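Local coordinates for protein probable manganase-dependent inorganic pyrophosphatase (Clostridium perfringens, PDB 3L2B) that forms the regulatory region of a probable family II inorganic pyrophosphatase, binding the activator diadenosine tetraphosphate in its CBS domains and carrying a DRTGG domain, at residues S75-D80 with S184-Y189; E89-N94 with I165-T170; P101-V106 with E120-I125; S113-I118 with Q133-E138; A198-D203 with P221-N226. One frame throughout, in Å; residues are numbered along the deposited sequence.

Contact 1: residues S75-D80 with S184-Y189; sequences SATSLD and SLPVDY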
# COMPACT_ATOMS: atom_id res chain seq x y z
N SER A 75 -15.48 -2.57 5.97
CA SER A 75 -15.51 -1.26 5.31
C SER A 75 -16.74 -1.09 4.44
O SER A 75 -16.93 -0.06 3.80
CB SER A 75 -14.27 -1.07 4.43
OG SER A 75 -14.29 -1.96 3.31
N ALA A 76 -17.55 -2.13 4.36
CA ALA A 76 -18.68 -2.13 3.42
C ALA A 76 -18.26 -1.67 2.02
O ALA A 76 -18.99 -0.93 1.37
CB ALA A 76 -19.81 -1.21 3.94
N THR A 77 -17.08 -2.09 1.56
CA THR A 77 -16.65 -1.69 0.21
C THR A 77 -17.71 -2.08 -0.81
O THR A 77 -18.29 -3.17 -0.76
CB THR A 77 -15.26 -2.28 -0.18
OG1 THR A 77 -14.25 -1.74 0.66
CG2 THR A 77 -14.91 -1.94 -1.65
N SER A 78 -17.99 -1.15 -1.70
CA SER A 78 -19.04 -1.31 -2.71
C SER A 78 -18.51 -2.10 -3.88
O SER A 78 -17.32 -2.13 -4.14
CB SER A 78 -19.50 0.05 -3.23
OG SER A 78 -18.56 0.53 -4.17
N LEU A 79 -19.42 -2.72 -4.59
CA LEU A 79 -19.09 -3.44 -5.82
C LEU A 79 -18.53 -2.48 -6.86
O LEU A 79 -17.59 -2.81 -7.58
CB LEU A 79 -20.30 -4.15 -6.39
CG LEU A 79 -19.96 -4.98 -7.63
CD1 LEU A 79 -18.82 -6.04 -7.33
CD2 LEU A 79 -21.22 -5.63 -8.16
N ASP A 80 -19.12 -1.31 -6.95
CA ASP A 80 -18.63 -0.27 -7.90
C ASP A 80 -17.13 0.04 -7.72
O ASP A 80 -16.36 0.17 -8.68
CB ASP A 80 -19.42 1.03 -7.73
CG ASP A 80 -20.82 0.93 -8.32
OD1 ASP A 80 -20.96 0.27 -9.37
OD2 ASP A 80 -21.78 1.47 -7.73
N SER A 184 -9.56 -0.31 -3.31
CA SER A 184 -10.96 -0.14 -3.62
C SER A 184 -11.72 0.32 -2.37
O SER A 184 -12.86 0.76 -2.47
CB SER A 184 -11.53 -1.45 -4.18
OG SER A 184 -11.72 -2.32 -3.12
N LEU A 185 -11.06 0.26 -1.21
CA LEU A 185 -11.65 0.69 0.06
C LEU A 185 -12.23 2.12 0.02
O LEU A 185 -11.58 3.05 -0.48
CB LEU A 185 -10.64 0.64 1.21
CG LEU A 185 -10.12 -0.74 1.63
CD1 LEU A 185 -9.07 -0.64 2.73
CD2 LEU A 185 -11.24 -1.60 2.06
N PRO A 186 -13.41 2.32 0.61
CA PRO A 186 -13.90 3.71 0.66
C PRO A 186 -13.14 4.58 1.62
O PRO A 186 -12.73 4.12 2.67
CB PRO A 186 -15.36 3.56 1.15
CG PRO A 186 -15.36 2.29 1.98
CD PRO A 186 -14.25 1.40 1.37
N VAL A 187 -12.95 5.84 1.26
CA VAL A 187 -12.11 6.72 2.05
C VAL A 187 -12.60 6.78 3.51
O VAL A 187 -11.76 6.92 4.42
CB VAL A 187 -11.95 8.15 1.44
CG1 VAL A 187 -11.10 8.08 0.13
CG2 VAL A 187 -13.27 8.77 1.19
N ASP A 188 -13.91 6.64 3.74
CA ASP A 188 -14.44 6.80 5.12
C ASP A 188 -14.06 5.65 6.03
O ASP A 188 -14.17 5.77 7.24
CB ASP A 188 -15.95 7.07 5.17
CG ASP A 188 -16.80 5.85 4.85
OD1 ASP A 188 -17.99 5.88 5.16
OD2 ASP A 188 -16.30 4.88 4.25
N TYR A 189 -13.57 4.55 5.46
CA TYR A 189 -13.02 3.50 6.32
C TYR A 189 -11.64 3.87 6.81
O TYR A 189 -11.22 3.44 7.87
CB TYR A 189 -12.93 2.17 5.60
CG TYR A 189 -12.46 1.02 6.49
CD1 TYR A 189 -13.25 0.57 7.54
CD2 TYR A 189 -11.24 0.40 6.28
CE1 TYR A 189 -12.85 -0.52 8.34
CE2 TYR A 189 -10.81 -0.68 7.09
CZ TYR A 189 -11.62 -1.14 8.11
OH TYR A 189 -11.22 -2.20 8.90
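Ser75 and Thr77 pack hard against the chain at 184-189; from Ser78 on, the chain draws away. Ser75 CB sits over one face of the Tyr189 ring in a CH-pi contact, 3.8 Å from the ring centroid and displaced toward the rim near Tyr189 CG. Tyr189 offers that face because its CG is anti to the backbone N (chi1 -175°). The Leu185 methyl CD2 lies against two hydroxyls, 3.3 Å from Ser75 OG and 3.3 Å from Thr77 OG1. The same Thr77 OG1 lies 3.2 Å from Pro186 CD, and Pro186 CG comes within 3.4 Å of the carbonyl Ser75 O. The two hydroxyls are themselves joined, Thr77 OG1 donating to Ser75 OG over 2.7 Å, while Ser75 OG is also hydrogen-bonded to Ile71 O. Helix 71-74 ends here in a Schellman motif, with Ala76 at positive phi (47°), and Ser78 then serves as N-cap of helix 79-85 by bonding Asn81 N. The contact pairs the turn between these two helices with the turn that leads into helix 187-190. Thr77 CG2 lies 3.5 Å from Ser184 OG, a hydroxyl hydrogen-bonded to Ile181 O, and both side chains are buried under Leu72 and Ile82. The looser, solvent side is at Tyr189, a partly exposed residue that Ile71 and Lys74 of helix 71-74 also touch.

Contact 2: residues E89-N94 with I165-T170; sequences EAQNIN and ITVITT
Antiparallel pairing joins 89-94 to 165-170, and a classic beta bulge interrupts it where Gln91 and Asn92 both face Val167. Before the bulge, Glu89 and Thr169 satisfy each other's backbone groups, with both donors in the plane of the carbonyl they meet; Thr169 N reaches Glu89 O at 2.8 Å. At the bulge, Val167 O accepts twice: Gln91 N approaches at 2.9 Å, nearly straight at 167°, whereas Asn92 N makes a weak bond at 3.3 Å. Val167 N returns one to Asn92 O at 2.9 Å. Side chains supply further bonds. Gln91, bent at chi2 (74°), folds its amide back across Thr169, whose OG1 donates to Gln91 OE1 over 2.7 Å from above the carbonyl plane; Gln91 NE2 bonds weakly to Glu89 O. Asn92 ND2 gives its in-plane N-H to Ile165 O at 3.0 Å, and Thr166 OG1 accepts from Asn94 N at 3.0 Å. Strand 89-92 is outermost in the chain's five-stranded sheet, and 166-169 lies between it and parallel strand 143-146. Helix 154-163 covers the face bearing Asn92 and Val167, while helix 79-85 packs on Ile168.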
# COMPACT_ATOMS: atom_id res chain seq x y z
N GLU A 89 -15.44 -6.04 -15.11
CA GLU A 89 -16.82 -6.00 -15.55
C GLU A 89 -17.56 -7.09 -14.83
O GLU A 89 -17.03 -8.18 -14.62
CB GLU A 89 -16.92 -6.19 -17.08
CG GLU A 89 -16.33 -5.03 -17.92
CD GLU A 89 -17.31 -3.86 -18.18
OE1 GLU A 89 -18.42 -4.10 -18.70
OE2 GLU A 89 -16.95 -2.69 -17.88
N ALA A 90 -18.79 -6.78 -14.46
CA ALA A 90 -19.66 -7.73 -13.79
C ALA A 90 -20.40 -8.55 -14.83
O ALA A 90 -20.80 -8.04 -15.87
CB ALA A 90 -20.64 -7.00 -12.89
N GLN A 91 -20.52 -9.84 -14.53
CA GLN A 91 -21.30 -10.78 -15.35
C GLN A 91 -22.61 -11.16 -14.69
O GLN A 91 -23.59 -11.50 -15.33
CB GLN A 91 -20.50 -12.05 -15.62
CG GLN A 91 -19.45 -11.88 -16.67
CD GLN A 91 -18.29 -11.10 -16.17
OE1 GLN A 91 -17.60 -11.55 -15.27
NE2 GLN A 91 -18.09 -9.92 -16.72
N ASN A 92 -22.58 -11.16 -13.36
CA ASN A 92 -23.80 -11.24 -12.57
C ASN A 92 -23.63 -10.45 -11.30
O ASN A 92 -22.53 -10.34 -10.76
CB ASN A 92 -24.12 -12.69 -12.22
CG ASN A 92 -25.47 -12.82 -11.56
OD1 ASN A 92 -26.46 -12.33 -12.08
ND2 ASN A 92 -25.53 -13.52 -10.43
N ILE A 93 -24.75 -9.91 -10.84
CA ILE A 93 -24.80 -9.15 -9.61
C ILE A 93 -25.95 -9.59 -8.70
O ILE A 93 -27.11 -9.62 -9.12
CB ILE A 93 -24.99 -7.66 -9.87
CG1 ILE A 93 -23.88 -7.13 -10.80
CG2 ILE A 93 -24.99 -6.88 -8.54
CD1 ILE A 93 -24.11 -5.68 -11.23
N ASN A 94 -25.60 -9.90 -7.46
CA ASN A 94 -26.59 -10.07 -6.41
C ASN A 94 -27.04 -8.70 -5.95
O ASN A 94 -26.35 -8.06 -5.18
CB ASN A 94 -26.02 -10.85 -5.22
CG ASN A 94 -27.06 -11.13 -4.15
OD1 ASN A 94 -28.04 -10.41 -4.03
ND2 ASN A 94 -26.85 -12.20 -3.37
N ILE A 165 -24.89 -15.37 -6.84
CA ILE A 165 -23.48 -15.09 -6.59
C ILE A 165 -23.03 -14.02 -7.54
O ILE A 165 -23.17 -14.16 -8.76
CB ILE A 165 -22.59 -16.33 -6.79
CG1 ILE A 165 -23.17 -17.53 -6.04
CG2 ILE A 165 -21.12 -15.99 -6.37
CD1 ILE A 165 -23.33 -17.31 -4.54
N THR A 166 -22.53 -12.93 -6.97
CA THR A 166 -21.93 -11.87 -7.79
C THR A 166 -20.63 -12.35 -8.42
O THR A 166 -19.78 -12.96 -7.76
CB THR A 166 -21.64 -10.63 -6.98
OG1 THR A 166 -22.85 -10.21 -6.34
CG2 THR A 166 -21.09 -9.49 -7.87
N VAL A 167 -20.51 -12.10 -9.72
CA VAL A 167 -19.36 -12.52 -10.48
C VAL A 167 -18.82 -11.37 -11.31
O VAL A 167 -19.58 -10.69 -11.97
CB VAL A 167 -19.72 -13.63 -11.45
CG1 VAL A 167 -18.47 -14.13 -12.14
CG2 VAL A 167 -20.45 -14.73 -10.72
N ILE A 168 -17.52 -11.17 -11.27
CA ILE A 168 -16.88 -10.17 -12.09
C ILE A 168 -15.60 -10.69 -12.69
O ILE A 168 -15.08 -11.74 -12.31
CB ILE A 168 -16.59 -8.90 -11.29
CG1 ILE A 168 -15.46 -9.14 -10.27
CG2 ILE A 168 -17.87 -8.40 -10.60
CD1 ILE A 168 -15.11 -7.91 -9.41
N THR A 169 -15.10 -9.94 -13.66
CA THR A 169 -13.91 -10.30 -14.40
C THR A 169 -12.96 -9.13 -14.53
O THR A 169 -13.35 -8.05 -14.96
CB THR A 169 -14.25 -10.78 -15.82
OG1 THR A 169 -14.98 -12.02 -15.74
CG2 THR A 169 -12.96 -11.02 -16.63
N THR A 170 -11.71 -9.36 -14.15
CA THR A 170 -10.69 -8.33 -14.28
C THR A 170 -9.63 -8.75 -15.29
O THR A 170 -9.41 -9.93 -15.49
CB THR A 170 -9.98 -8.07 -12.93
OG1 THR A 170 -8.89 -7.16 -13.15
CG2 THR A 170 -9.42 -9.37 -12.35

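Contact 3: residues P101-V106 with E120-I125; sequences PGKVVV and EGDIAI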
# COMPACT_ATOMS: atom_id res chain seq x y z
N PRO A 101 -19.06 -10.33 2.77
CA PRO A 101 -18.80 -10.42 4.21
C PRO A 101 -17.60 -11.28 4.65
O PRO A 101 -17.19 -11.21 5.81
CB PRO A 101 -20.09 -11.04 4.74
CG PRO A 101 -20.52 -11.94 3.64
CD PRO A 101 -20.14 -11.23 2.35
N GLY A 102 -17.08 -12.11 3.76
CA GLY A 102 -16.00 -13.03 4.16
C GLY A 102 -14.60 -12.49 3.96
O GLY A 102 -14.34 -11.29 4.04
N LYS A 103 -13.69 -13.40 3.65
CA LYS A 103 -12.29 -13.07 3.41
C LYS A 103 -11.93 -13.19 1.93
O LYS A 103 -12.54 -14.00 1.22
CB LYS A 103 -11.39 -13.99 4.23
CG LYS A 103 -11.51 -15.52 3.92
CD LYS A 103 -10.43 -16.36 4.68
CE LYS A 103 -10.65 -17.90 4.61
NZ LYS A 103 -12.10 -18.32 4.75
N VAL A 104 -10.94 -12.39 1.50
CA VAL A 104 -10.35 -12.54 0.16
C VAL A 104 -9.36 -13.68 0.17
O VAL A 104 -8.57 -13.81 1.06
CB VAL A 104 -9.62 -11.28 -0.34
CG1 VAL A 104 -9.23 -11.47 -1.83
CG2 VAL A 104 -10.49 -10.05 -0.17
N VAL A 105 -9.45 -14.53 -0.83
CA VAL A 105 -8.66 -15.72 -0.91
C VAL A 105 -8.37 -16.01 -2.36
O VAL A 105 -9.27 -15.94 -3.22
CB VAL A 105 -9.39 -16.94 -0.31
CG1 VAL A 105 -8.62 -18.23 -0.62
CG2 VAL A 105 -9.53 -16.81 1.19
N VAL A 106 -7.13 -16.31 -2.64
CA VAL A 106 -6.76 -16.77 -3.98
C VAL A 106 -7.09 -18.25 -4.05
O VAL A 106 -6.63 -19.05 -3.23
CB VAL A 106 -5.27 -16.54 -4.27
CG1 VAL A 106 -4.87 -17.16 -5.62
CG2 VAL A 106 -4.96 -15.04 -4.23
N GLU A 120 -18.54 -19.96 2.64
CA GLU A 120 -19.70 -19.11 2.27
C GLU A 120 -19.45 -17.65 2.65
O GLU A 120 -19.16 -17.32 3.79
CB GLU A 120 -21.03 -19.62 2.90
CG GLU A 120 -22.22 -18.60 2.83
CD GLU A 120 -23.61 -19.23 2.88
OE1 GLU A 120 -23.73 -20.45 3.03
OE2 GLU A 120 -24.60 -18.48 2.74
N GLY A 121 -19.54 -16.77 1.65
CA GLY A 121 -19.40 -15.33 1.87
C GLY A 121 -18.05 -14.76 1.51
O GLY A 121 -17.85 -13.52 1.45
N ASP A 122 -17.10 -15.65 1.27
CA ASP A 122 -15.75 -15.22 0.93
C ASP A 122 -15.70 -14.52 -0.42
O ASP A 122 -16.64 -14.58 -1.23
CB ASP A 122 -14.75 -16.39 1.00
CG ASP A 122 -14.37 -16.75 2.44
OD1 ASP A 122 -14.65 -15.96 3.38
OD2 ASP A 122 -13.81 -17.83 2.63
N ILE A 123 -14.59 -13.82 -0.63
CA ILE A 123 -14.24 -13.26 -1.93
C ILE A 123 -13.10 -14.08 -2.50
O ILE A 123 -11.98 -14.13 -1.94
CB ILE A 123 -13.81 -11.80 -1.80
CG1 ILE A 123 -14.96 -10.98 -1.16
CG2 ILE A 123 -13.47 -11.21 -3.13
CD1 ILE A 123 -15.00 -11.01 0.31
N ALA A 124 -13.38 -14.73 -3.61
CA ALA A 124 -12.44 -15.66 -4.25
C ALA A 124 -11.86 -15.12 -5.53
O ALA A 124 -12.56 -14.75 -6.43
CB ALA A 124 -13.11 -17.00 -4.51
N ILE A 125 -10.54 -15.10 -5.58
CA ILE A 125 -9.84 -14.75 -6.80
C ILE A 125 -9.45 -16.03 -7.49
O ILE A 125 -8.77 -16.86 -6.92
CB ILE A 125 -8.59 -13.93 -6.50
CG1 ILE A 125 -8.99 -12.59 -5.88
CG2 ILE A 125 -7.80 -13.75 -7.75
CD1 ILE A 125 -7.85 -11.89 -5.19
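The carboxylate of Asp122 holds Lys103 at both its backbone and its side chain. Lys103 N points almost straight at Asp122 OD1 (2.7 Å, 174°), meeting it from above the carboxylate plane, and Lys103 NZ forms a salt bridge with Asp122 OD2 at 2.8 Å, on the syn lone pair. The two side chains lie side by side and point the same way. Lys103 CG takes the crowded position between backbone N and carbonyl carbon, and a bend at chi4 (-41°) turns the ammonium in to the acid. Asp122 OD2 also accepts from Ser119 N, and Lys103 NZ has a weak bond to Phe117 O.

Next comes the parallel ladder of strands 104-106 and 123-125: Ile123 N bonds to Lys103 O, Val105 N meets Ile123 O nearly along the C=O axis, and Ile125 N meets Val105 O at 2.8 Å. Before it, Gly102 N reaches Gly121 O at 2.8 Å. A CB on Gly102 would collide with Asp122 OD1, and the positive phi of Gly121 (100°) suits glycine.

Outward lies the packing. Val104 CG1 meets Ile125 CD1 at 3.7 Å, crossing obliquely, on the face that also carries Ile123 and Val106. Leu72 covers Val104 and Ile123 there, and Phe175 of the second subunit packs on Val104 and Val106, placing this edge of the DRTGG-domain sheet at the dimer interface. With two donors besides the lysine ammonium directed at it, the buried Asp122 carboxylate is probably stabilised in its ionised form.

Contact 4: residues S113-I118 with Q133-E138; sequences SLKEFI and QAELIE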
# COMPACT_ATOMS: atom_id res chain seq x y z
N SER A 113 -10.29 -29.38 -3.14
CA SER A 113 -9.60 -28.83 -1.96
C SER A 113 -10.09 -27.44 -1.59
O SER A 113 -9.82 -26.94 -0.50
CB SER A 113 -8.09 -28.77 -2.21
OG SER A 113 -7.62 -30.02 -2.68
N LEU A 114 -10.82 -26.81 -2.51
CA LEU A 114 -11.26 -25.42 -2.30
C LEU A 114 -12.05 -25.28 -1.02
O LEU A 114 -11.92 -24.28 -0.33
CB LEU A 114 -12.11 -24.91 -3.47
CG LEU A 114 -11.33 -24.74 -4.77
CD1 LEU A 114 -12.31 -24.55 -5.91
CD2 LEU A 114 -10.34 -23.57 -4.66
N LYS A 115 -12.83 -26.30 -0.69
CA LYS A 115 -13.74 -26.23 0.48
C LYS A 115 -13.07 -26.08 1.85
O LYS A 115 -13.73 -25.76 2.83
CB LYS A 115 -14.74 -27.40 0.49
CG LYS A 115 -14.16 -28.79 0.42
CD LYS A 115 -15.26 -29.85 0.44
CE LYS A 115 -15.93 -30.02 -0.93
NZ LYS A 115 -15.02 -30.64 -1.94
N GLU A 116 -11.76 -26.29 1.92
CA GLU A 116 -11.05 -26.19 3.23
C GLU A 116 -10.47 -24.81 3.52
O GLU A 116 -10.12 -24.50 4.66
CB GLU A 116 -9.95 -27.24 3.34
CG GLU A 116 -8.95 -27.29 2.21
CD GLU A 116 -8.15 -28.57 2.24
OE1 GLU A 116 -8.35 -29.43 1.34
OE2 GLU A 116 -7.33 -28.70 3.18
N PHE A 117 -10.37 -23.99 2.49
CA PHE A 117 -9.87 -22.62 2.64
C PHE A 117 -10.96 -21.58 2.38
O PHE A 117 -10.87 -20.43 2.81
CB PHE A 117 -8.69 -22.38 1.69
CG PHE A 117 -7.50 -23.29 1.95
CD1 PHE A 117 -6.72 -23.12 3.09
CD2 PHE A 117 -7.15 -24.28 1.06
CE1 PHE A 117 -5.61 -23.96 3.34
CE2 PHE A 117 -6.04 -25.11 1.30
CZ PHE A 117 -5.29 -24.94 2.44
N ILE A 118 -11.98 -21.99 1.66
CA ILE A 118 -12.96 -21.07 1.13
C ILE A 118 -14.33 -21.41 1.66
O ILE A 118 -14.75 -22.55 1.68
CB ILE A 118 -12.92 -21.04 -0.41
CG1 ILE A 118 -11.56 -20.53 -0.89
CG2 ILE A 118 -14.07 -20.16 -0.97
CD1 ILE A 118 -11.32 -20.60 -2.38
N GLN A 133 -14.39 -22.38 -10.97
CA GLN A 133 -15.38 -21.34 -10.94
C GLN A 133 -16.70 -21.87 -10.38
O GLN A 133 -17.33 -21.22 -9.56
CB GLN A 133 -15.59 -20.71 -12.32
CG GLN A 133 -14.45 -19.81 -12.78
CD GLN A 133 -14.55 -19.44 -14.25
OE1 GLN A 133 -15.58 -19.68 -14.90
NE2 GLN A 133 -13.48 -18.87 -14.79
N ALA A 134 -17.06 -23.09 -10.80
CA ALA A 134 -18.33 -23.72 -10.39
C ALA A 134 -18.30 -24.24 -8.96
O ALA A 134 -19.31 -24.23 -8.27
CB ALA A 134 -18.74 -24.86 -11.36
N GLU A 135 -17.16 -24.70 -8.48
CA GLU A 135 -17.12 -25.13 -7.08
C GLU A 135 -17.22 -23.89 -6.18
O GLU A 135 -17.82 -23.94 -5.12
CB GLU A 135 -15.85 -25.93 -6.79
CG GLU A 135 -15.62 -26.29 -5.30
CD GLU A 135 -16.68 -27.24 -4.69
OE1 GLU A 135 -17.51 -27.82 -5.45
OE2 GLU A 135 -16.65 -27.41 -3.43
N LEU A 136 -16.65 -22.78 -6.64
CA LEU A 136 -16.64 -21.55 -5.85
C LEU A 136 -18.08 -21.08 -5.68
O LEU A 136 -18.49 -20.65 -4.59
CB LEU A 136 -15.73 -20.46 -6.48
CG LEU A 136 -14.19 -20.70 -6.43
CD1 LEU A 136 -13.40 -19.64 -7.20
CD2 LEU A 136 -13.67 -20.79 -4.99
N ILE A 137 -18.84 -21.20 -6.76
CA ILE A 137 -20.24 -20.81 -6.77
C ILE A 137 -21.04 -21.72 -5.84
O ILE A 137 -21.85 -21.24 -5.06
CB ILE A 137 -20.82 -20.78 -8.20
CG1 ILE A 137 -20.25 -19.57 -8.95
CG2 ILE A 137 -22.35 -20.75 -8.18
CD1 ILE A 137 -20.27 -19.73 -10.44
N GLU A 138 -20.77 -23.03 -5.90
CA GLU A 138 -21.43 -24.01 -5.00
C GLU A 138 -21.11 -23.74 -3.53
O GLU A 138 -21.90 -24.06 -2.64
CB GLU A 138 -21.05 -25.47 -5.35
CG GLU A 138 -21.34 -26.48 -4.23
CD GLU A 138 -21.39 -27.95 -4.68
OE1 GLU A 138 -20.32 -28.64 -4.64
OE2 GLU A 138 -22.49 -28.42 -5.07
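Leu114 and Ile118 project from the loop between strands 104-106 and 123-126 toward helix 130-138, where Leu136 and Glu135 receive them. Leu136 has CG anti to its carbonyl carbon (chi1 -71°), and chi2 of 174° extends CD1, leaving the other branch, CD2, to meet Ile118 CD1 at 3.5 Å, the two side chains crossing obliquely. Ile118 is extended out to that CD1, with CG1 anti to the carbonyl carbon, so the encounter is tip to tip. Leu114 CD1 lies farther from the same methyl, 4.1 Å from Leu136 CD2. Leu114 also slides past Glu135 in the opposite direction, its CD1 3.8 Å from Glu135 CG, so the glutamate contributes its aliphatic part to the apolar patch. In the DRTGG domain this joins the loop to a helix lying on the central sheet: Leu136 also rests on Ala124, Ala126 and Leu144 of the strands beneath, and Leu114 touches Ala107. The chain at 113-116 coils like a helix but lacks its regular bonding pattern, although Leu114 O accepts from both Phe117 N and Ile118 N. At the solvent-facing edge, Glu135 bends at chi2 (65°) to swing its carboxylate toward Lys115. The lysine, folded at chi3 and chi4, brings NZ only to 3.9 Å from Glu135 OE2, a long salt bridge, and its ammonium is hydrogen-bonded instead to Glu112 O.

Contact 5: residues A198-D203 with P221-N226; sequences AVSTDD and PVIDEN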
# COMPACT_ATOMS: atom_id res chain seq x y z
N ALA A 198 -10.45 21.00 12.94
CA ALA A 198 -10.99 21.91 11.93
C ALA A 198 -11.13 23.27 12.53
O ALA A 198 -11.18 23.41 13.74
CB ALA A 198 -12.34 21.42 11.47
N VAL A 199 -11.22 24.27 11.68
CA VAL A 199 -11.51 25.63 12.11
C VAL A 199 -12.76 26.14 11.40
O VAL A 199 -13.13 25.66 10.33
CB VAL A 199 -10.31 26.57 11.87
CG1 VAL A 199 -9.07 26.00 12.51
CG2 VAL A 199 -10.07 26.79 10.41
N SER A 200 -13.44 27.07 12.04
CA SER A 200 -14.64 27.69 11.45
C SER A 200 -14.33 29.06 10.85
O SER A 200 -13.53 29.81 11.37
CB SER A 200 -15.77 27.84 12.48
OG SER A 200 -16.23 26.58 12.93
N THR A 201 -15.00 29.36 9.75
CA THR A 201 -14.91 30.68 9.10
C THR A 201 -15.02 31.83 10.10
O THR A 201 -14.36 32.86 9.96
CB THR A 201 -16.03 30.88 8.06
OG1 THR A 201 -17.27 30.47 8.63
CG2 THR A 201 -15.79 30.09 6.78
N ASP A 202 -15.87 31.67 11.10
CA ASP A 202 -16.09 32.78 12.04
C ASP A 202 -15.20 32.70 13.27
O ASP A 202 -15.26 33.56 14.14
CB ASP A 202 -17.58 32.98 12.38
CG ASP A 202 -18.24 31.75 12.94
OD1 ASP A 202 -17.60 30.67 13.00
OD2 ASP A 202 -19.43 31.86 13.32
N ASP A 203 -14.33 31.69 13.32
CA ASP A 203 -13.30 31.64 14.37
C ASP A 203 -12.36 32.85 14.21
O ASP A 203 -12.07 33.28 13.10
CB ASP A 203 -12.44 30.36 14.29
CG ASP A 203 -13.17 29.10 14.74
OD1 ASP A 203 -14.32 29.19 15.19
OD2 ASP A 203 -12.56 28.01 14.64
N PRO A 221 -8.90 21.92 7.84
CA PRO A 221 -10.11 22.19 7.07
C PRO A 221 -10.94 23.30 7.68
O PRO A 221 -10.98 23.46 8.89
CB PRO A 221 -10.85 20.85 7.07
CG PRO A 221 -10.15 20.00 8.13
CD PRO A 221 -8.77 20.50 8.22
N VAL A 222 -11.53 24.10 6.82
CA VAL A 222 -12.34 25.24 7.22
C VAL A 222 -13.78 24.92 6.94
O VAL A 222 -14.14 24.55 5.81
CB VAL A 222 -11.95 26.49 6.44
CG1 VAL A 222 -12.91 27.62 6.75
CG2 VAL A 222 -10.47 26.87 6.74
N ILE A 223 -14.59 25.05 7.98
CA ILE A 223 -16.04 24.86 7.88
C ILE A 223 -16.73 26.21 8.14
O ILE A 223 -16.23 27.05 8.87
CB ILE A 223 -16.58 23.75 8.86
CG1 ILE A 223 -16.38 24.15 10.33
CG2 ILE A 223 -15.92 22.38 8.59
CD1 ILE A 223 -16.87 23.06 11.33
N ASP A 224 -17.88 26.43 7.51
CA ASP A 224 -18.59 27.69 7.71
C ASP A 224 -19.49 27.66 8.95
O ASP A 224 -19.47 26.70 9.75
CB ASP A 224 -19.34 28.14 6.44
CG ASP A 224 -20.56 27.29 6.13
OD1 ASP A 224 -21.05 26.57 7.03
OD2 ASP A 224 -20.99 27.32 4.96
N GLU A 225 -20.28 28.73 9.09
CA GLU A 225 -21.12 28.96 10.27
C GLU A 225 -22.36 28.07 10.27
O GLU A 225 -23.17 28.10 11.21
CB GLU A 225 -21.53 30.44 10.36
CG GLU A 225 -22.58 30.92 9.32
CD GLU A 225 -21.99 31.25 7.94
OE1 GLU A 225 -20.76 31.47 7.82
OE2 GLU A 225 -22.78 31.29 6.96
N ASN A 226 -22.50 27.29 9.21
CA ASN A 226 -23.56 26.30 9.09
C ASN A 226 -22.98 24.90 8.89
O ASN A 226 -23.68 23.97 8.49
CB ASN A 226 -24.50 26.69 7.95
CG ASN A 226 -25.10 28.07 8.15
OD1 ASN A 226 -24.85 29.00 7.37
ND2 ASN A 226 -25.89 28.22 9.21
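A beta-alpha-beta unit of the second CBS domain, strand 199-200, helix 205-215 and strand 219-223, brings these segments together as parallel neighbours. Three backbone bonds zip them: Val199 N to Pro221 O (2.9 Å), Ile223 N to Val199 O (2.8 Å) and Thr201 N to Ile223 O (2.8 Å). In each the donor lies nearly along the C=O axis of its acceptor. On the face carrying Val199 and Val222, the methyls Val199 CG2 and Val222 CG2 meet obliquely at 3.7 Å; Val199 CG2 takes the crowded place between backbone N and carbonyl carbon. Ile233 of the third strand and Val9 of an N-terminal loop also touch both valines. On the other face, Ser200 OG rests 3.6 Å from Ile223 CG1. Pro221 begins the paired stretch beside Leu50 and Met53 of the first CBS domain, its side chain about 4 Å from the nearest part of the bound diadenosine tetraphosphate. Farther on, 198-203 leaves the strand in a type I turn from Ser200 to Asp203, spanned by a nearly straight bond from Ser200 N to Asp203 OD2 (177°). The chain at 221-226 turns too: Asp224 OD1 accepts from Asn226 N in an Asx turn, while Asp224 OD2 pairs with Lys228. Where the two turns meet, Thr201 OG1, also in the crowded position (chi1 46°), lies 3.2 Å from Asp224 CA.

Overall arrangement
Contacts 2, 3 and 4 belong to the DRTGG domain. Contacts 2 and 3 lie at the outer edges of one five-stranded sheet, their centres 14 Å apart. The centres of contacts 4 and 3 are 10 Å apart, and they touch through Val105 on Ile118 and Ala124 on Leu136; along the chain their segments alternate. Contact 4 also meets contact 2 through Ile137 on Ile165. All three fall between the segments of contact 1, which brings together the chain on both sides of them and touches contact 2 through Leu79. Contact 5 follows in the second CBS domain, its centre 43 Å from those of contacts 2 and 3, so nucleotide-binding part and DRTGG sheet flank contact 1.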